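Local coordinates for protein Non-ribosomal peptide synthetase (Streptomyces halstedii, PDB 3WV4) that belongs to the non-ribosomal peptide synthetases and is built as an AMP-binding enzyme of the ANL clan, at residues F83-D88 and A181-E186; V123-G128 and R135-D140; V146-E151 and D155-V160; I218-S223 and P368-E373; Y340-T343 and R347-I350. All coordinates share one frame; numbering follows the deposited sequence.

Contact 1: F83-D88 and A181-E186; sequences FSAWLD and AGAGAE
Ala-85, on helix 73-89, meets Ala-183 and Gly-184 just after the Schellman motif that ends helix 168-180, where Gly-182 turns the chain out of its helix with positive phi. The tight part is small and apolar. CB of Ala-85 and CB of Ala-183 are 3.6 Å apart, and the same CB lies 4.0 Å from Gly-184 CA. Because Gly-184 carries no side chain, the loop can run close to the helix, the CA atoms of Ala-85 and Gly-184 being only 4.5 Å apart. NH1 of Arg-117 gives a hydrogen bond to the carbonyl O of Gly-184.

The other end is loose and faces solvent. Here the carboxylates of Asp-88 and Glu-186 arrive from opposite directions, their planes 46° apart. Two like charges at this distance would probably repel, a cost that Arg-118 probably offsets: its NE forms a salt bridge with Asp-88 OD2, and its NH2 bonds the backbone O of Glu-186. A bend at chi2 (147°) carries the exposed glutamate's end back to the helix, where its OE2 stops 3.6 Å from OD2 of Asp-88.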
# COMPACT_ATOMS: atom_id res chain seq x y z
N PHE A 83 10.78 -6.78 16.63
CA PHE A 83 10.02 -5.55 16.83
C PHE A 83 8.73 -5.83 17.61
O PHE A 83 8.33 -5.03 18.45
CB PHE A 83 9.75 -4.79 15.52
CG PHE A 83 9.06 -3.50 15.77
CD1 PHE A 83 9.76 -2.44 16.34
CD2 PHE A 83 7.70 -3.42 15.63
CE1 PHE A 83 9.11 -1.27 16.66
CE2 PHE A 83 7.05 -2.24 15.91
CZ PHE A 83 7.75 -1.15 16.43
N SER A 84 8.09 -6.99 17.36
CA SER A 84 6.94 -7.37 18.17
C SER A 84 7.33 -7.46 19.69
O SER A 84 6.58 -7.01 20.56
CB SER A 84 6.35 -8.69 17.69
OG SER A 84 5.84 -8.60 16.36
N ALA A 85 8.50 -8.03 20.01
CA ALA A 85 8.92 -8.15 21.41
C ALA A 85 9.13 -6.79 22.01
O ALA A 85 8.84 -6.56 23.16
CB ALA A 85 10.18 -8.95 21.54
N TRP A 86 9.60 -5.85 21.20
CA TRP A 86 9.72 -4.50 21.66
C TRP A 86 8.36 -3.91 21.99
O TRP A 86 8.23 -3.20 22.97
CB TRP A 86 10.38 -3.66 20.57
CG TRP A 86 10.73 -2.32 20.95
CD1 TRP A 86 11.90 -1.91 21.52
CD2 TRP A 86 9.96 -1.14 20.71
NE1 TRP A 86 11.88 -0.53 21.70
CE2 TRP A 86 10.71 -0.03 21.22
CE3 TRP A 86 8.68 -0.91 20.17
CZ2 TRP A 86 10.24 1.28 21.15
CZ3 TRP A 86 8.22 0.41 20.09
CH2 TRP A 86 8.98 1.48 20.61
N LEU A 87 7.36 -4.13 21.13
CA LEU A 87 6.03 -3.67 21.46
C LEU A 87 5.59 -4.29 22.78
O LEU A 87 5.11 -3.59 23.66
CB LEU A 87 5.03 -4.04 20.36
CG LEU A 87 5.22 -3.26 19.05
CD1 LEU A 87 4.26 -3.76 17.98
CD2 LEU A 87 5.04 -1.78 19.27
N ASP A 88 5.76 -5.59 22.91
CA ASP A 88 5.38 -6.29 24.13
C ASP A 88 6.08 -5.64 25.34
O ASP A 88 5.47 -5.41 26.38
CB ASP A 88 5.76 -7.77 24.03
CG ASP A 88 4.91 -8.54 23.01
OD1 ASP A 88 3.76 -8.12 22.79
OD2 ASP A 88 5.42 -9.57 22.47
N ALA A 181 18.66 -12.47 20.90
CA ALA A 181 18.01 -13.36 21.86
C ALA A 181 16.87 -14.24 21.31
O ALA A 181 16.30 -15.03 22.04
CB ALA A 181 17.50 -12.53 23.02
N GLY A 182 16.53 -14.11 20.03
CA GLY A 182 15.37 -14.83 19.46
C GLY A 182 14.01 -14.43 20.04
O GLY A 182 13.10 -15.24 20.08
N ALA A 183 13.87 -13.19 20.51
CA ALA A 183 12.58 -12.76 21.10
C ALA A 183 11.46 -12.58 20.08
O ALA A 183 11.70 -12.23 18.93
CB ALA A 183 12.75 -11.47 21.89
N GLY A 184 10.23 -12.87 20.51
CA GLY A 184 9.04 -12.40 19.84
C GLY A 184 8.44 -13.42 18.89
O GLY A 184 7.55 -13.07 18.14
N ALA A 185 8.97 -14.65 18.87
CA ALA A 185 8.51 -15.68 17.94
C ALA A 185 7.12 -16.16 18.25
O ALA A 185 6.44 -16.65 17.38
CB ALA A 185 9.47 -16.89 17.88
N GLU A 186 6.77 -16.09 19.52
CA GLU A 186 5.43 -16.30 20.05
C GLU A 186 4.36 -15.63 19.14
O GLU A 186 4.49 -14.47 18.75
CB GLU A 186 5.39 -15.76 21.52
CG GLU A 186 6.56 -14.79 21.88
CD GLU A 186 6.26 -13.67 22.88
OE1 GLU A 186 5.18 -13.70 23.49
OE2 GLU A 186 7.11 -12.74 23.07

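Contact 2: V123-G128 and R135-D140; sequences VPLNPG and RSVIAD
Leu-125, Val-137 and Ile-138 bring no ring, amide or carboxylate to this contact, so there are no faces or edges to assign; three branched aliphatic side chains meet through their methyl and methylene groups. Leu-125 and Val-137 reach toward each other tip to tip, CD1 of the leucine 4.0 Å from CG1 of the valine. It is the valine's first torsion that aims this branch, CG1 standing opposite its own backbone N (chi1 169°). The second leucine branch serves the next residue of the helix, CD2 lying 4.3 Å from Ile-138 CG1, so the fork of Leu-125 addresses both neighbours at once.

These residues belong to a beta-alpha-beta crossover: strand 121-124 leads through helix 131-141 to strand 145-148, parallel to it in the same sheet, with strand 97-101 lying between the two. The backbones stay well apart, 9.0 Å between Leu-125 CA and Val-137 CA, and the side chains alone bridge the interval. Leu-125 is tied to the sheet by a backbone hydrogen bond with Val-100 and also packs on Val-99, while Val-137 reaches beyond this contact to touch Tyr-200 of strand 195-200.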
# COMPACT_ATOMS: atom_id res chain seq x y z
N VAL A 123 -0.02 3.20 11.87
CA VAL A 123 -0.52 4.52 11.39
C VAL A 123 0.65 5.27 10.78
O VAL A 123 1.32 6.02 11.45
CB VAL A 123 -1.10 5.36 12.52
CG1 VAL A 123 -1.88 6.57 11.97
CG2 VAL A 123 -2.03 4.54 13.39
N PRO A 124 0.94 5.02 9.51
CA PRO A 124 2.09 5.62 8.86
C PRO A 124 1.82 7.06 8.41
O PRO A 124 0.72 7.34 7.89
CB PRO A 124 2.28 4.75 7.63
CG PRO A 124 0.90 4.26 7.30
CD PRO A 124 0.16 4.16 8.59
N LEU A 125 2.82 7.94 8.60
CA LEU A 125 2.78 9.37 8.18
C LEU A 125 3.96 9.72 7.28
O LEU A 125 5.08 9.20 7.48
CB LEU A 125 2.79 10.29 9.40
CG LEU A 125 1.47 10.61 10.11
CD1 LEU A 125 0.44 9.51 10.03
CD2 LEU A 125 1.63 11.04 11.56
N ASN A 126 3.72 10.61 6.31
CA ASN A 126 4.77 11.11 5.41
C ASN A 126 5.69 12.09 6.13
O ASN A 126 5.25 12.85 6.98
CB ASN A 126 4.23 11.78 4.12
CG ASN A 126 2.72 11.89 4.11
OD1 ASN A 126 2.05 10.87 4.17
ND2 ASN A 126 2.17 13.11 4.04
N PRO A 127 6.99 12.02 5.82
CA PRO A 127 7.86 13.01 6.41
C PRO A 127 7.43 14.34 5.82
O PRO A 127 6.69 14.35 4.84
CB PRO A 127 9.24 12.56 5.94
CG PRO A 127 9.13 11.06 5.82
CD PRO A 127 7.72 10.82 5.35
N GLY A 128 7.80 15.46 6.41
CA GLY A 128 7.39 16.77 5.85
C GLY A 128 6.03 17.35 6.20
O GLY A 128 5.68 18.42 5.72
N ARG A 135 -0.13 17.43 14.91
CA ARG A 135 -0.89 17.38 16.15
C ARG A 135 -2.30 16.85 15.94
O ARG A 135 -2.78 16.08 16.75
CB ARG A 135 -0.92 18.73 16.94
CG ARG A 135 -1.72 19.85 16.33
CD ARG A 135 -1.94 20.98 17.37
NE ARG A 135 -0.86 20.98 18.37
CZ ARG A 135 0.25 21.72 18.30
NH1 ARG A 135 0.47 22.54 17.27
NH2 ARG A 135 1.13 21.64 19.29
N SER A 136 -2.98 17.32 14.89
CA SER A 136 -4.37 16.93 14.60
C SER A 136 -4.47 15.43 14.28
O SER A 136 -5.31 14.71 14.83
CB SER A 136 -4.89 17.75 13.41
OG SER A 136 -6.14 17.26 12.96
N VAL A 137 -3.59 14.97 13.41
CA VAL A 137 -3.62 13.58 12.92
C VAL A 137 -3.24 12.64 14.07
O VAL A 137 -3.96 11.66 14.35
CB VAL A 137 -2.69 13.42 11.69
CG1 VAL A 137 -2.50 11.95 11.33
CG2 VAL A 137 -3.29 14.15 10.50
N ILE A 138 -2.19 12.99 14.81
CA ILE A 138 -1.75 12.16 15.92
C ILE A 138 -2.82 12.04 16.98
O ILE A 138 -3.12 10.93 17.42
CB ILE A 138 -0.44 12.69 16.51
CG1 ILE A 138 0.65 12.50 15.46
CG2 ILE A 138 -0.11 12.01 17.84
CD1 ILE A 138 2.03 12.89 15.90
N ALA A 139 -3.44 13.16 17.37
CA ALA A 139 -4.56 13.13 18.31
C ALA A 139 -5.75 12.38 17.73
O ALA A 139 -6.43 11.66 18.44
CB ALA A 139 -5.00 14.56 18.71
N ASP A 140 -6.04 12.53 16.45
CA ASP A 140 -7.14 11.72 15.91
C ASP A 140 -6.79 10.19 16.01
O ASP A 140 -7.63 9.38 16.41
CB ASP A 140 -7.45 12.08 14.47
CG ASP A 140 -8.70 11.38 13.95
OD1 ASP A 140 -9.77 11.81 14.39
OD2 ASP A 140 -8.61 10.40 13.14

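Contact 3: V146-E151 and D155-V160; sequences VIAEDE and DRLRDV
In the beta-alpha-beta unit formed by strand 145-148, helix 151-160 and strand 165-167, Leu-157 presses the helix onto the first strand. Its CD2 methyl does the touching, 3.5 Å from Val-146 CG1, closer than usual for two carbons, and 3.7 Å from Ala-148 CB. With chi1 at 174°, it is the CG1 branch that Val-146 turns to the leucine. Both strand residues point toward the helix, whereas Ile-147 between them points away.

Where the strand gives way to the helix, Asp-150 is the N-cap, its OD1 accepting the backbone N of Ala-153. The first turn follows with a backbone bond from Asp-155 N to Glu-151 O, 2.8 Å long. On the exposed side a salt-bridge network joins Glu-151, Asp-155 and Arg-158. NH1 of the arginine gives a 3.1 Å hydrogen bond to Asp-155 OD1, approaching from above that carboxylate's plane, and a weak one to Glu-151 OE1 at 3.4 Å, which is nevertheless straight (179°). Both oxygens sit at the guanidinium edge, and the carboxylate of Glu-151 is nearly coplanar with it, 14° apart. Arg-158 NH2 meanwhile bonds the carbonyl O of Val-165, on the third element of the unit.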
# COMPACT_ATOMS: atom_id res chain seq x y z
N VAL A 146 5.00 6.94 19.33
CA VAL A 146 5.29 7.52 18.06
C VAL A 146 6.70 7.17 17.70
O VAL A 146 7.62 7.29 18.54
CB VAL A 146 5.17 9.06 18.08
CG1 VAL A 146 5.63 9.67 16.77
CG2 VAL A 146 3.74 9.49 18.41
N ILE A 147 6.91 6.76 16.45
CA ILE A 147 8.24 6.45 15.99
C ILE A 147 8.67 7.43 14.92
O ILE A 147 7.95 7.60 13.91
CB ILE A 147 8.30 5.01 15.47
CG1 ILE A 147 8.07 4.08 16.65
CG2 ILE A 147 9.65 4.73 14.81
CD1 ILE A 147 7.68 2.71 16.28
N ALA A 148 9.84 8.04 15.11
CA ALA A 148 10.37 9.09 14.23
C ALA A 148 11.62 8.60 13.54
O ALA A 148 12.26 7.64 13.97
CB ALA A 148 10.71 10.34 15.07
N GLU A 149 12.03 9.34 12.54
CA GLU A 149 13.13 9.00 11.69
C GLU A 149 14.52 9.22 12.33
O GLU A 149 15.47 8.58 11.95
CB GLU A 149 13.00 9.86 10.41
CG GLU A 149 14.15 9.71 9.42
CD GLU A 149 13.93 10.51 8.17
OE1 GLU A 149 14.55 10.16 7.15
OE2 GLU A 149 13.12 11.46 8.21
N ASP A 150 14.64 10.22 13.19
CA ASP A 150 15.93 10.60 13.78
C ASP A 150 15.62 11.50 14.94
O ASP A 150 14.45 11.76 15.22
CB ASP A 150 16.87 11.26 12.78
CG ASP A 150 16.33 12.58 12.21
OD1 ASP A 150 15.56 13.28 12.86
OD2 ASP A 150 16.71 12.95 11.09
N GLU A 151 16.64 11.98 15.63
CA GLU A 151 16.39 12.77 16.84
C GLU A 151 15.83 14.15 16.55
O GLU A 151 15.00 14.66 17.30
CB GLU A 151 17.67 12.88 17.70
CG GLU A 151 17.93 11.63 18.52
CD GLU A 151 16.79 11.29 19.48
OE1 GLU A 151 16.11 12.22 20.01
OE2 GLU A 151 16.58 10.09 19.72
N ASP A 155 12.35 15.36 17.97
CA ASP A 155 12.14 16.63 18.73
C ASP A 155 10.98 17.42 18.14
O ASP A 155 10.14 17.92 18.88
CB ASP A 155 13.40 17.49 18.80
CG ASP A 155 14.46 16.88 19.71
OD1 ASP A 155 14.11 16.30 20.77
OD2 ASP A 155 15.65 16.96 19.34
N ARG A 156 10.92 17.52 16.82
CA ARG A 156 9.76 18.17 16.22
C ARG A 156 8.45 17.50 16.66
O ARG A 156 7.48 18.19 17.02
CB ARG A 156 9.90 18.24 14.70
CG ARG A 156 10.99 19.22 14.25
CD ARG A 156 10.88 19.57 12.77
NE ARG A 156 10.59 18.41 11.90
CZ ARG A 156 11.49 17.57 11.38
NH1 ARG A 156 12.80 17.74 11.58
NH2 ARG A 156 11.08 16.54 10.63
N LEU A 157 8.42 16.17 16.72
CA LEU A 157 7.20 15.48 17.15
C LEU A 157 6.85 15.70 18.59
O LEU A 157 5.66 15.71 18.91
CB LEU A 157 7.26 13.97 16.86
CG LEU A 157 6.92 13.52 15.44
CD1 LEU A 157 7.37 14.49 14.36
CD2 LEU A 157 7.49 12.13 15.18
N ARG A 158 7.84 15.88 19.45
CA ARG A 158 7.58 16.14 20.87
C ARG A 158 6.94 17.51 21.09
O ARG A 158 6.25 17.71 22.07
CB ARG A 158 8.86 16.01 21.74
CG ARG A 158 9.27 14.57 22.01
CD ARG A 158 10.74 14.44 22.43
NE ARG A 158 11.19 13.04 22.41
CZ ARG A 158 12.34 12.60 21.90
NH1 ARG A 158 13.21 13.43 21.34
NH2 ARG A 158 12.62 11.32 21.92
N ASP A 159 7.13 18.45 20.19
CA ASP A 159 6.43 19.75 20.31
C ASP A 159 4.92 19.56 20.13
O ASP A 159 4.12 20.37 20.62
CB ASP A 159 6.91 20.77 19.26
CG ASP A 159 8.42 21.05 19.32
OD1 ASP A 159 9.02 20.97 20.42
OD2 ASP A 159 9.00 21.34 18.24
N VAL A 160 4.50 18.47 19.46
CA VAL A 160 3.11 18.36 19.05
C VAL A 160 2.35 17.26 19.75
O VAL A 160 1.17 17.11 19.53
CB VAL A 160 2.94 18.25 17.52
CG1 VAL A 160 3.71 19.35 16.81
CG2 VAL A 160 3.35 16.88 16.99

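Contact 4: I218-S223 and P368-E373; sequences IVFAAS and PGTTIE
The backbones of Phe-220 and Gly-369 stand 9.2 Å apart between CA atoms, on a helix and on the loop ahead of a strand, and the phenylalanine ring reaches across most of the gap. A chi1 of 170° extends the side chain away from its own amide nitrogen, which carries the end of the ring to the loop although the bond leaving the helix does not aim at it.

CZ comes within 3.5 Å of Pro-368 O, the carbonyl meeting the ring obliquely, and within 4.1 Å of Gly-369 O. The remaining touch is edge-on, with the CG2 methyl of Thr-370 in the ring plane, 3.9 Å from CE2 of Phe-220. Gly-369 turns the chain at positive phi (86°), passing the ring without a side chain of its own. Thr-370 holds its hydroxyl apart from the aromatic group, OG1 donating to Leu-367 O.

In fold terms, helix 215-229 is joined here to the lead-in of strand 371-375, which pairs antiparallel with strand 388-393 in the large mixed sheet. Pro-368 O, besides nearing the ring, accepts a hydrogen bond from Ser-224 OG, a polar tie between the same helix and loop. Within the helix, Ser-223 OG donates to Phe-220 O at 2.7 Å and is itself bonded to Arg-42 N. The adjoining Tyr-43 meets the Phe-220 ring with the two planes at about 45°, so the N-terminal part of the modelled chain also packs against this aromatic group.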
# COMPACT_ATOMS: atom_id res chain seq x y z
N ILE A 218 -7.33 -6.26 3.72
CA ILE A 218 -6.01 -5.91 3.20
C ILE A 218 -5.47 -7.10 2.45
O ILE A 218 -5.08 -6.98 1.31
CB ILE A 218 -5.02 -5.47 4.33
CG1 ILE A 218 -5.41 -4.08 4.90
CG2 ILE A 218 -3.60 -5.31 3.78
CD1 ILE A 218 -4.59 -3.71 6.15
N VAL A 219 -5.50 -8.27 3.07
CA VAL A 219 -4.99 -9.46 2.46
C VAL A 219 -5.81 -9.76 1.25
O VAL A 219 -5.26 -10.10 0.19
CB VAL A 219 -5.02 -10.62 3.45
CG1 VAL A 219 -4.64 -11.95 2.81
CG2 VAL A 219 -4.04 -10.35 4.60
N PHE A 220 -7.13 -9.62 1.36
CA PHE A 220 -7.98 -9.90 0.21
C PHE A 220 -7.63 -8.99 -0.95
O PHE A 220 -7.39 -9.43 -2.06
CB PHE A 220 -9.48 -9.73 0.53
CG PHE A 220 -10.29 -9.78 -0.68
CD1 PHE A 220 -10.58 -10.99 -1.24
CD2 PHE A 220 -10.61 -8.62 -1.38
CE1 PHE A 220 -11.26 -11.08 -2.43
CE2 PHE A 220 -11.31 -8.71 -2.58
CZ PHE A 220 -11.61 -9.94 -3.10
N ALA A 221 -7.59 -7.69 -0.69
CA ALA A 221 -7.27 -6.78 -1.77
C ALA A 221 -5.91 -7.08 -2.36
O ALA A 221 -5.75 -7.00 -3.57
CB ALA A 221 -7.36 -5.29 -1.32
N ALA A 222 -4.90 -7.42 -1.56
CA ALA A 222 -3.59 -7.75 -2.16
C ALA A 222 -3.69 -8.97 -3.07
O ALA A 222 -3.18 -8.94 -4.18
CB ALA A 222 -2.53 -7.95 -1.11
N SER A 223 -4.38 -10.02 -2.62
CA SER A 223 -4.56 -11.27 -3.44
C SER A 223 -5.35 -10.96 -4.70
O SER A 223 -5.10 -11.50 -5.76
CB SER A 223 -5.27 -12.36 -2.62
OG SER A 223 -6.66 -12.02 -2.39
N PRO A 368 -11.04 -8.97 -9.15
CA PRO A 368 -11.70 -10.27 -9.02
C PRO A 368 -12.33 -10.42 -7.64
O PRO A 368 -11.66 -10.14 -6.64
CB PRO A 368 -10.55 -11.27 -9.19
CG PRO A 368 -9.52 -10.55 -9.97
CD PRO A 368 -9.72 -9.07 -9.78
N GLY A 369 -13.57 -10.94 -7.59
CA GLY A 369 -14.26 -11.15 -6.35
C GLY A 369 -15.01 -9.94 -5.84
O GLY A 369 -15.43 -9.96 -4.69
N THR A 370 -15.13 -8.87 -6.63
CA THR A 370 -15.76 -7.64 -6.14
C THR A 370 -16.81 -7.28 -7.15
O THR A 370 -16.84 -7.89 -8.19
CB THR A 370 -14.73 -6.49 -6.00
OG1 THR A 370 -14.33 -6.04 -7.29
CG2 THR A 370 -13.49 -6.99 -5.30
N THR A 371 -17.69 -6.33 -6.85
CA THR A 371 -18.73 -5.91 -7.80
C THR A 371 -18.74 -4.41 -7.91
O THR A 371 -18.70 -3.72 -6.89
CB THR A 371 -20.12 -6.38 -7.28
OG1 THR A 371 -20.17 -7.82 -7.39
CG2 THR A 371 -21.22 -5.83 -8.11
N ILE A 372 -18.79 -3.89 -9.14
CA ILE A 372 -19.00 -2.50 -9.37
C ILE A 372 -20.46 -2.33 -9.86
O ILE A 372 -20.84 -2.96 -10.84
CB ILE A 372 -18.10 -1.96 -10.51
CG1 ILE A 372 -16.60 -2.03 -10.24
CG2 ILE A 372 -18.49 -0.55 -10.87
CD1 ILE A 372 -16.34 -1.92 -8.78
N GLU A 373 -21.25 -1.48 -9.21
CA GLU A 373 -22.57 -1.13 -9.79
C GLU A 373 -22.71 0.35 -9.92
O GLU A 373 -22.24 1.12 -9.06
CB GLU A 373 -23.70 -1.62 -8.91
CG GLU A 373 -23.82 -3.12 -8.78
CD GLU A 373 -24.38 -3.49 -7.43
OE1 GLU A 373 -23.82 -3.03 -6.40
OE2 GLU A 373 -25.40 -4.20 -7.40

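Contact 5: Y340-T343 and R347-I350; sequences YGQT and RISI
Tyr-340 and Ile-348 bury more of their surface here than any other residues of the two segments, and they lie side by side, pointing the same way. CE2 of the tyrosine ring is 3.5 Å from CD1 of the isoleucine, which approaches the ring obliquely, and CG2 of Ile-348 lies about as near to that same ring carbon at 3.6 Å. A chi1 of 154° swings the ring of Tyr-340 alongside Ile-348.

The backbone explains the pairing. Tyr-340 faces both Ile-348 and Ser-349, a classic beta bulge. Its carbonyl O is gripped by two donors, Ile-348 N at 2.8 Å and Ser-349 N at 2.9 Å; the first comes in the carbonyl plane on a lone pair, the second tilted from it. Tyr-340 N returns a nearly straight bond to Ser-349 O (168°), completing an antiparallel hydrogen-bonded pair.

Arg-347 and Ser-349 flank this arrangement. CG of the arginine packs 3.3 Å from Tyr-340 O, the oxygen that accepts both N-H groups, although the side chain sets out away from the tyrosine. Ser-349 OG sits at the edge of the tyrosine ring, 3.4 Å from Tyr-340 CB, and donates to Val-363 O.

Around the bulge, Tyr-340 OH bonds Asp-427 OD2 and its ring meets Phe-439 edge-to-face. Strand 349-350 lies between strands 335-340 and 362-366, and from it Ile-350 packs on Val-228 and Leu-229 of helix 215-229.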
# COMPACT_ATOMS: atom_id res chain seq x y z
N TYR A 340 -7.76 1.96 -11.32
CA TYR A 340 -8.50 3.02 -10.65
C TYR A 340 -8.89 2.52 -9.30
O TYR A 340 -9.20 1.32 -9.13
CB TYR A 340 -9.73 3.41 -11.48
CG TYR A 340 -10.84 4.00 -10.69
CD1 TYR A 340 -10.72 5.31 -10.11
CD2 TYR A 340 -12.06 3.33 -10.54
CE1 TYR A 340 -11.78 5.86 -9.40
CE2 TYR A 340 -13.10 3.87 -9.80
CZ TYR A 340 -12.97 5.15 -9.26
OH TYR A 340 -14.01 5.68 -8.51
N GLY A 341 -8.83 3.38 -8.32
CA GLY A 341 -9.22 3.02 -6.99
C GLY A 341 -9.37 4.20 -6.07
O GLY A 341 -9.07 5.33 -6.45
N GLN A 342 -9.79 3.92 -4.83
CA GLN A 342 -9.82 4.89 -3.73
C GLN A 342 -9.28 4.16 -2.54
O GLN A 342 -9.46 2.95 -2.45
CB GLN A 342 -11.27 5.28 -3.34
CG GLN A 342 -11.95 6.27 -4.27
CD GLN A 342 -13.35 6.67 -3.80
OE1 GLN A 342 -13.95 6.07 -2.90
NE2 GLN A 342 -13.85 7.71 -4.38
N THR A 343 -8.79 4.92 -1.57
CA THR A 343 -8.35 4.38 -0.31
C THR A 343 -9.41 3.60 0.46
O THR A 343 -9.12 2.53 1.04
CB THR A 343 -7.79 5.52 0.56
OG1 THR A 343 -6.75 6.19 -0.15
CG2 THR A 343 -7.20 4.95 1.80
N ARG A 347 -8.61 -0.53 -4.07
CA ARG A 347 -8.63 -0.45 -5.51
C ARG A 347 -9.95 -0.93 -6.07
O ARG A 347 -10.63 -1.79 -5.47
CB ARG A 347 -7.41 -1.17 -6.11
CG ARG A 347 -7.21 -0.87 -7.56
CD ARG A 347 -5.82 -1.17 -8.10
NE ARG A 347 -4.85 -0.25 -7.52
CZ ARG A 347 -3.63 -0.61 -7.13
NH1 ARG A 347 -3.20 -1.87 -7.33
NH2 ARG A 347 -2.80 0.30 -6.64
N ILE A 348 -10.31 -0.38 -7.19
CA ILE A 348 -11.63 -0.65 -7.75
C ILE A 348 -11.59 -1.46 -9.02
O ILE A 348 -12.39 -2.42 -9.17
CB ILE A 348 -12.38 0.67 -8.04
CG1 ILE A 348 -12.67 1.24 -6.66
CG2 ILE A 348 -13.65 0.41 -8.83
CD1 ILE A 348 -13.19 2.65 -6.52
N SER A 349 -10.74 -1.05 -9.94
CA SER A 349 -10.69 -1.68 -11.23
C SER A 349 -9.27 -1.72 -11.70
O SER A 349 -8.42 -0.85 -11.32
CB SER A 349 -11.51 -0.93 -12.27
OG SER A 349 -10.90 0.36 -12.56
N ILE A 350 -8.98 -2.75 -12.50
CA ILE A 350 -7.70 -2.91 -13.18
C ILE A 350 -7.95 -3.39 -14.60
O ILE A 350 -8.79 -4.21 -14.81
CB ILE A 350 -6.78 -3.94 -12.45
CG1 ILE A 350 -6.47 -3.48 -11.06
CG2 ILE A 350 -5.51 -4.16 -13.27
CD1 ILE A 350 -5.58 -4.48 -10.30

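Along the chain, contact 1 opens on helix 73-89 and closes a loop of 92 residues at 181-186. Contacts 2 and 3 nest inside it in series, both reaching the parallel sheet that contains strands 121-124 and 145-148. They touch where Arg-135 packs on the backbone oxygens of Asp-159 and Val-160, and contact 3 meets contact 1 where Ile-147 packs on Phe-83. Contact 4 opens only afterwards, at 218-223, and closes 144 residues on; contact 5, the beta hairpin of strands 335-340 and 349-350, is nested within that span. These two touch where Ile-348 packs on Ile-372, and both reach the large mixed sheet, on the opposite side of the chain's centre from contact 3; the centres of contacts 3 and 4 lie about 36 Å apart.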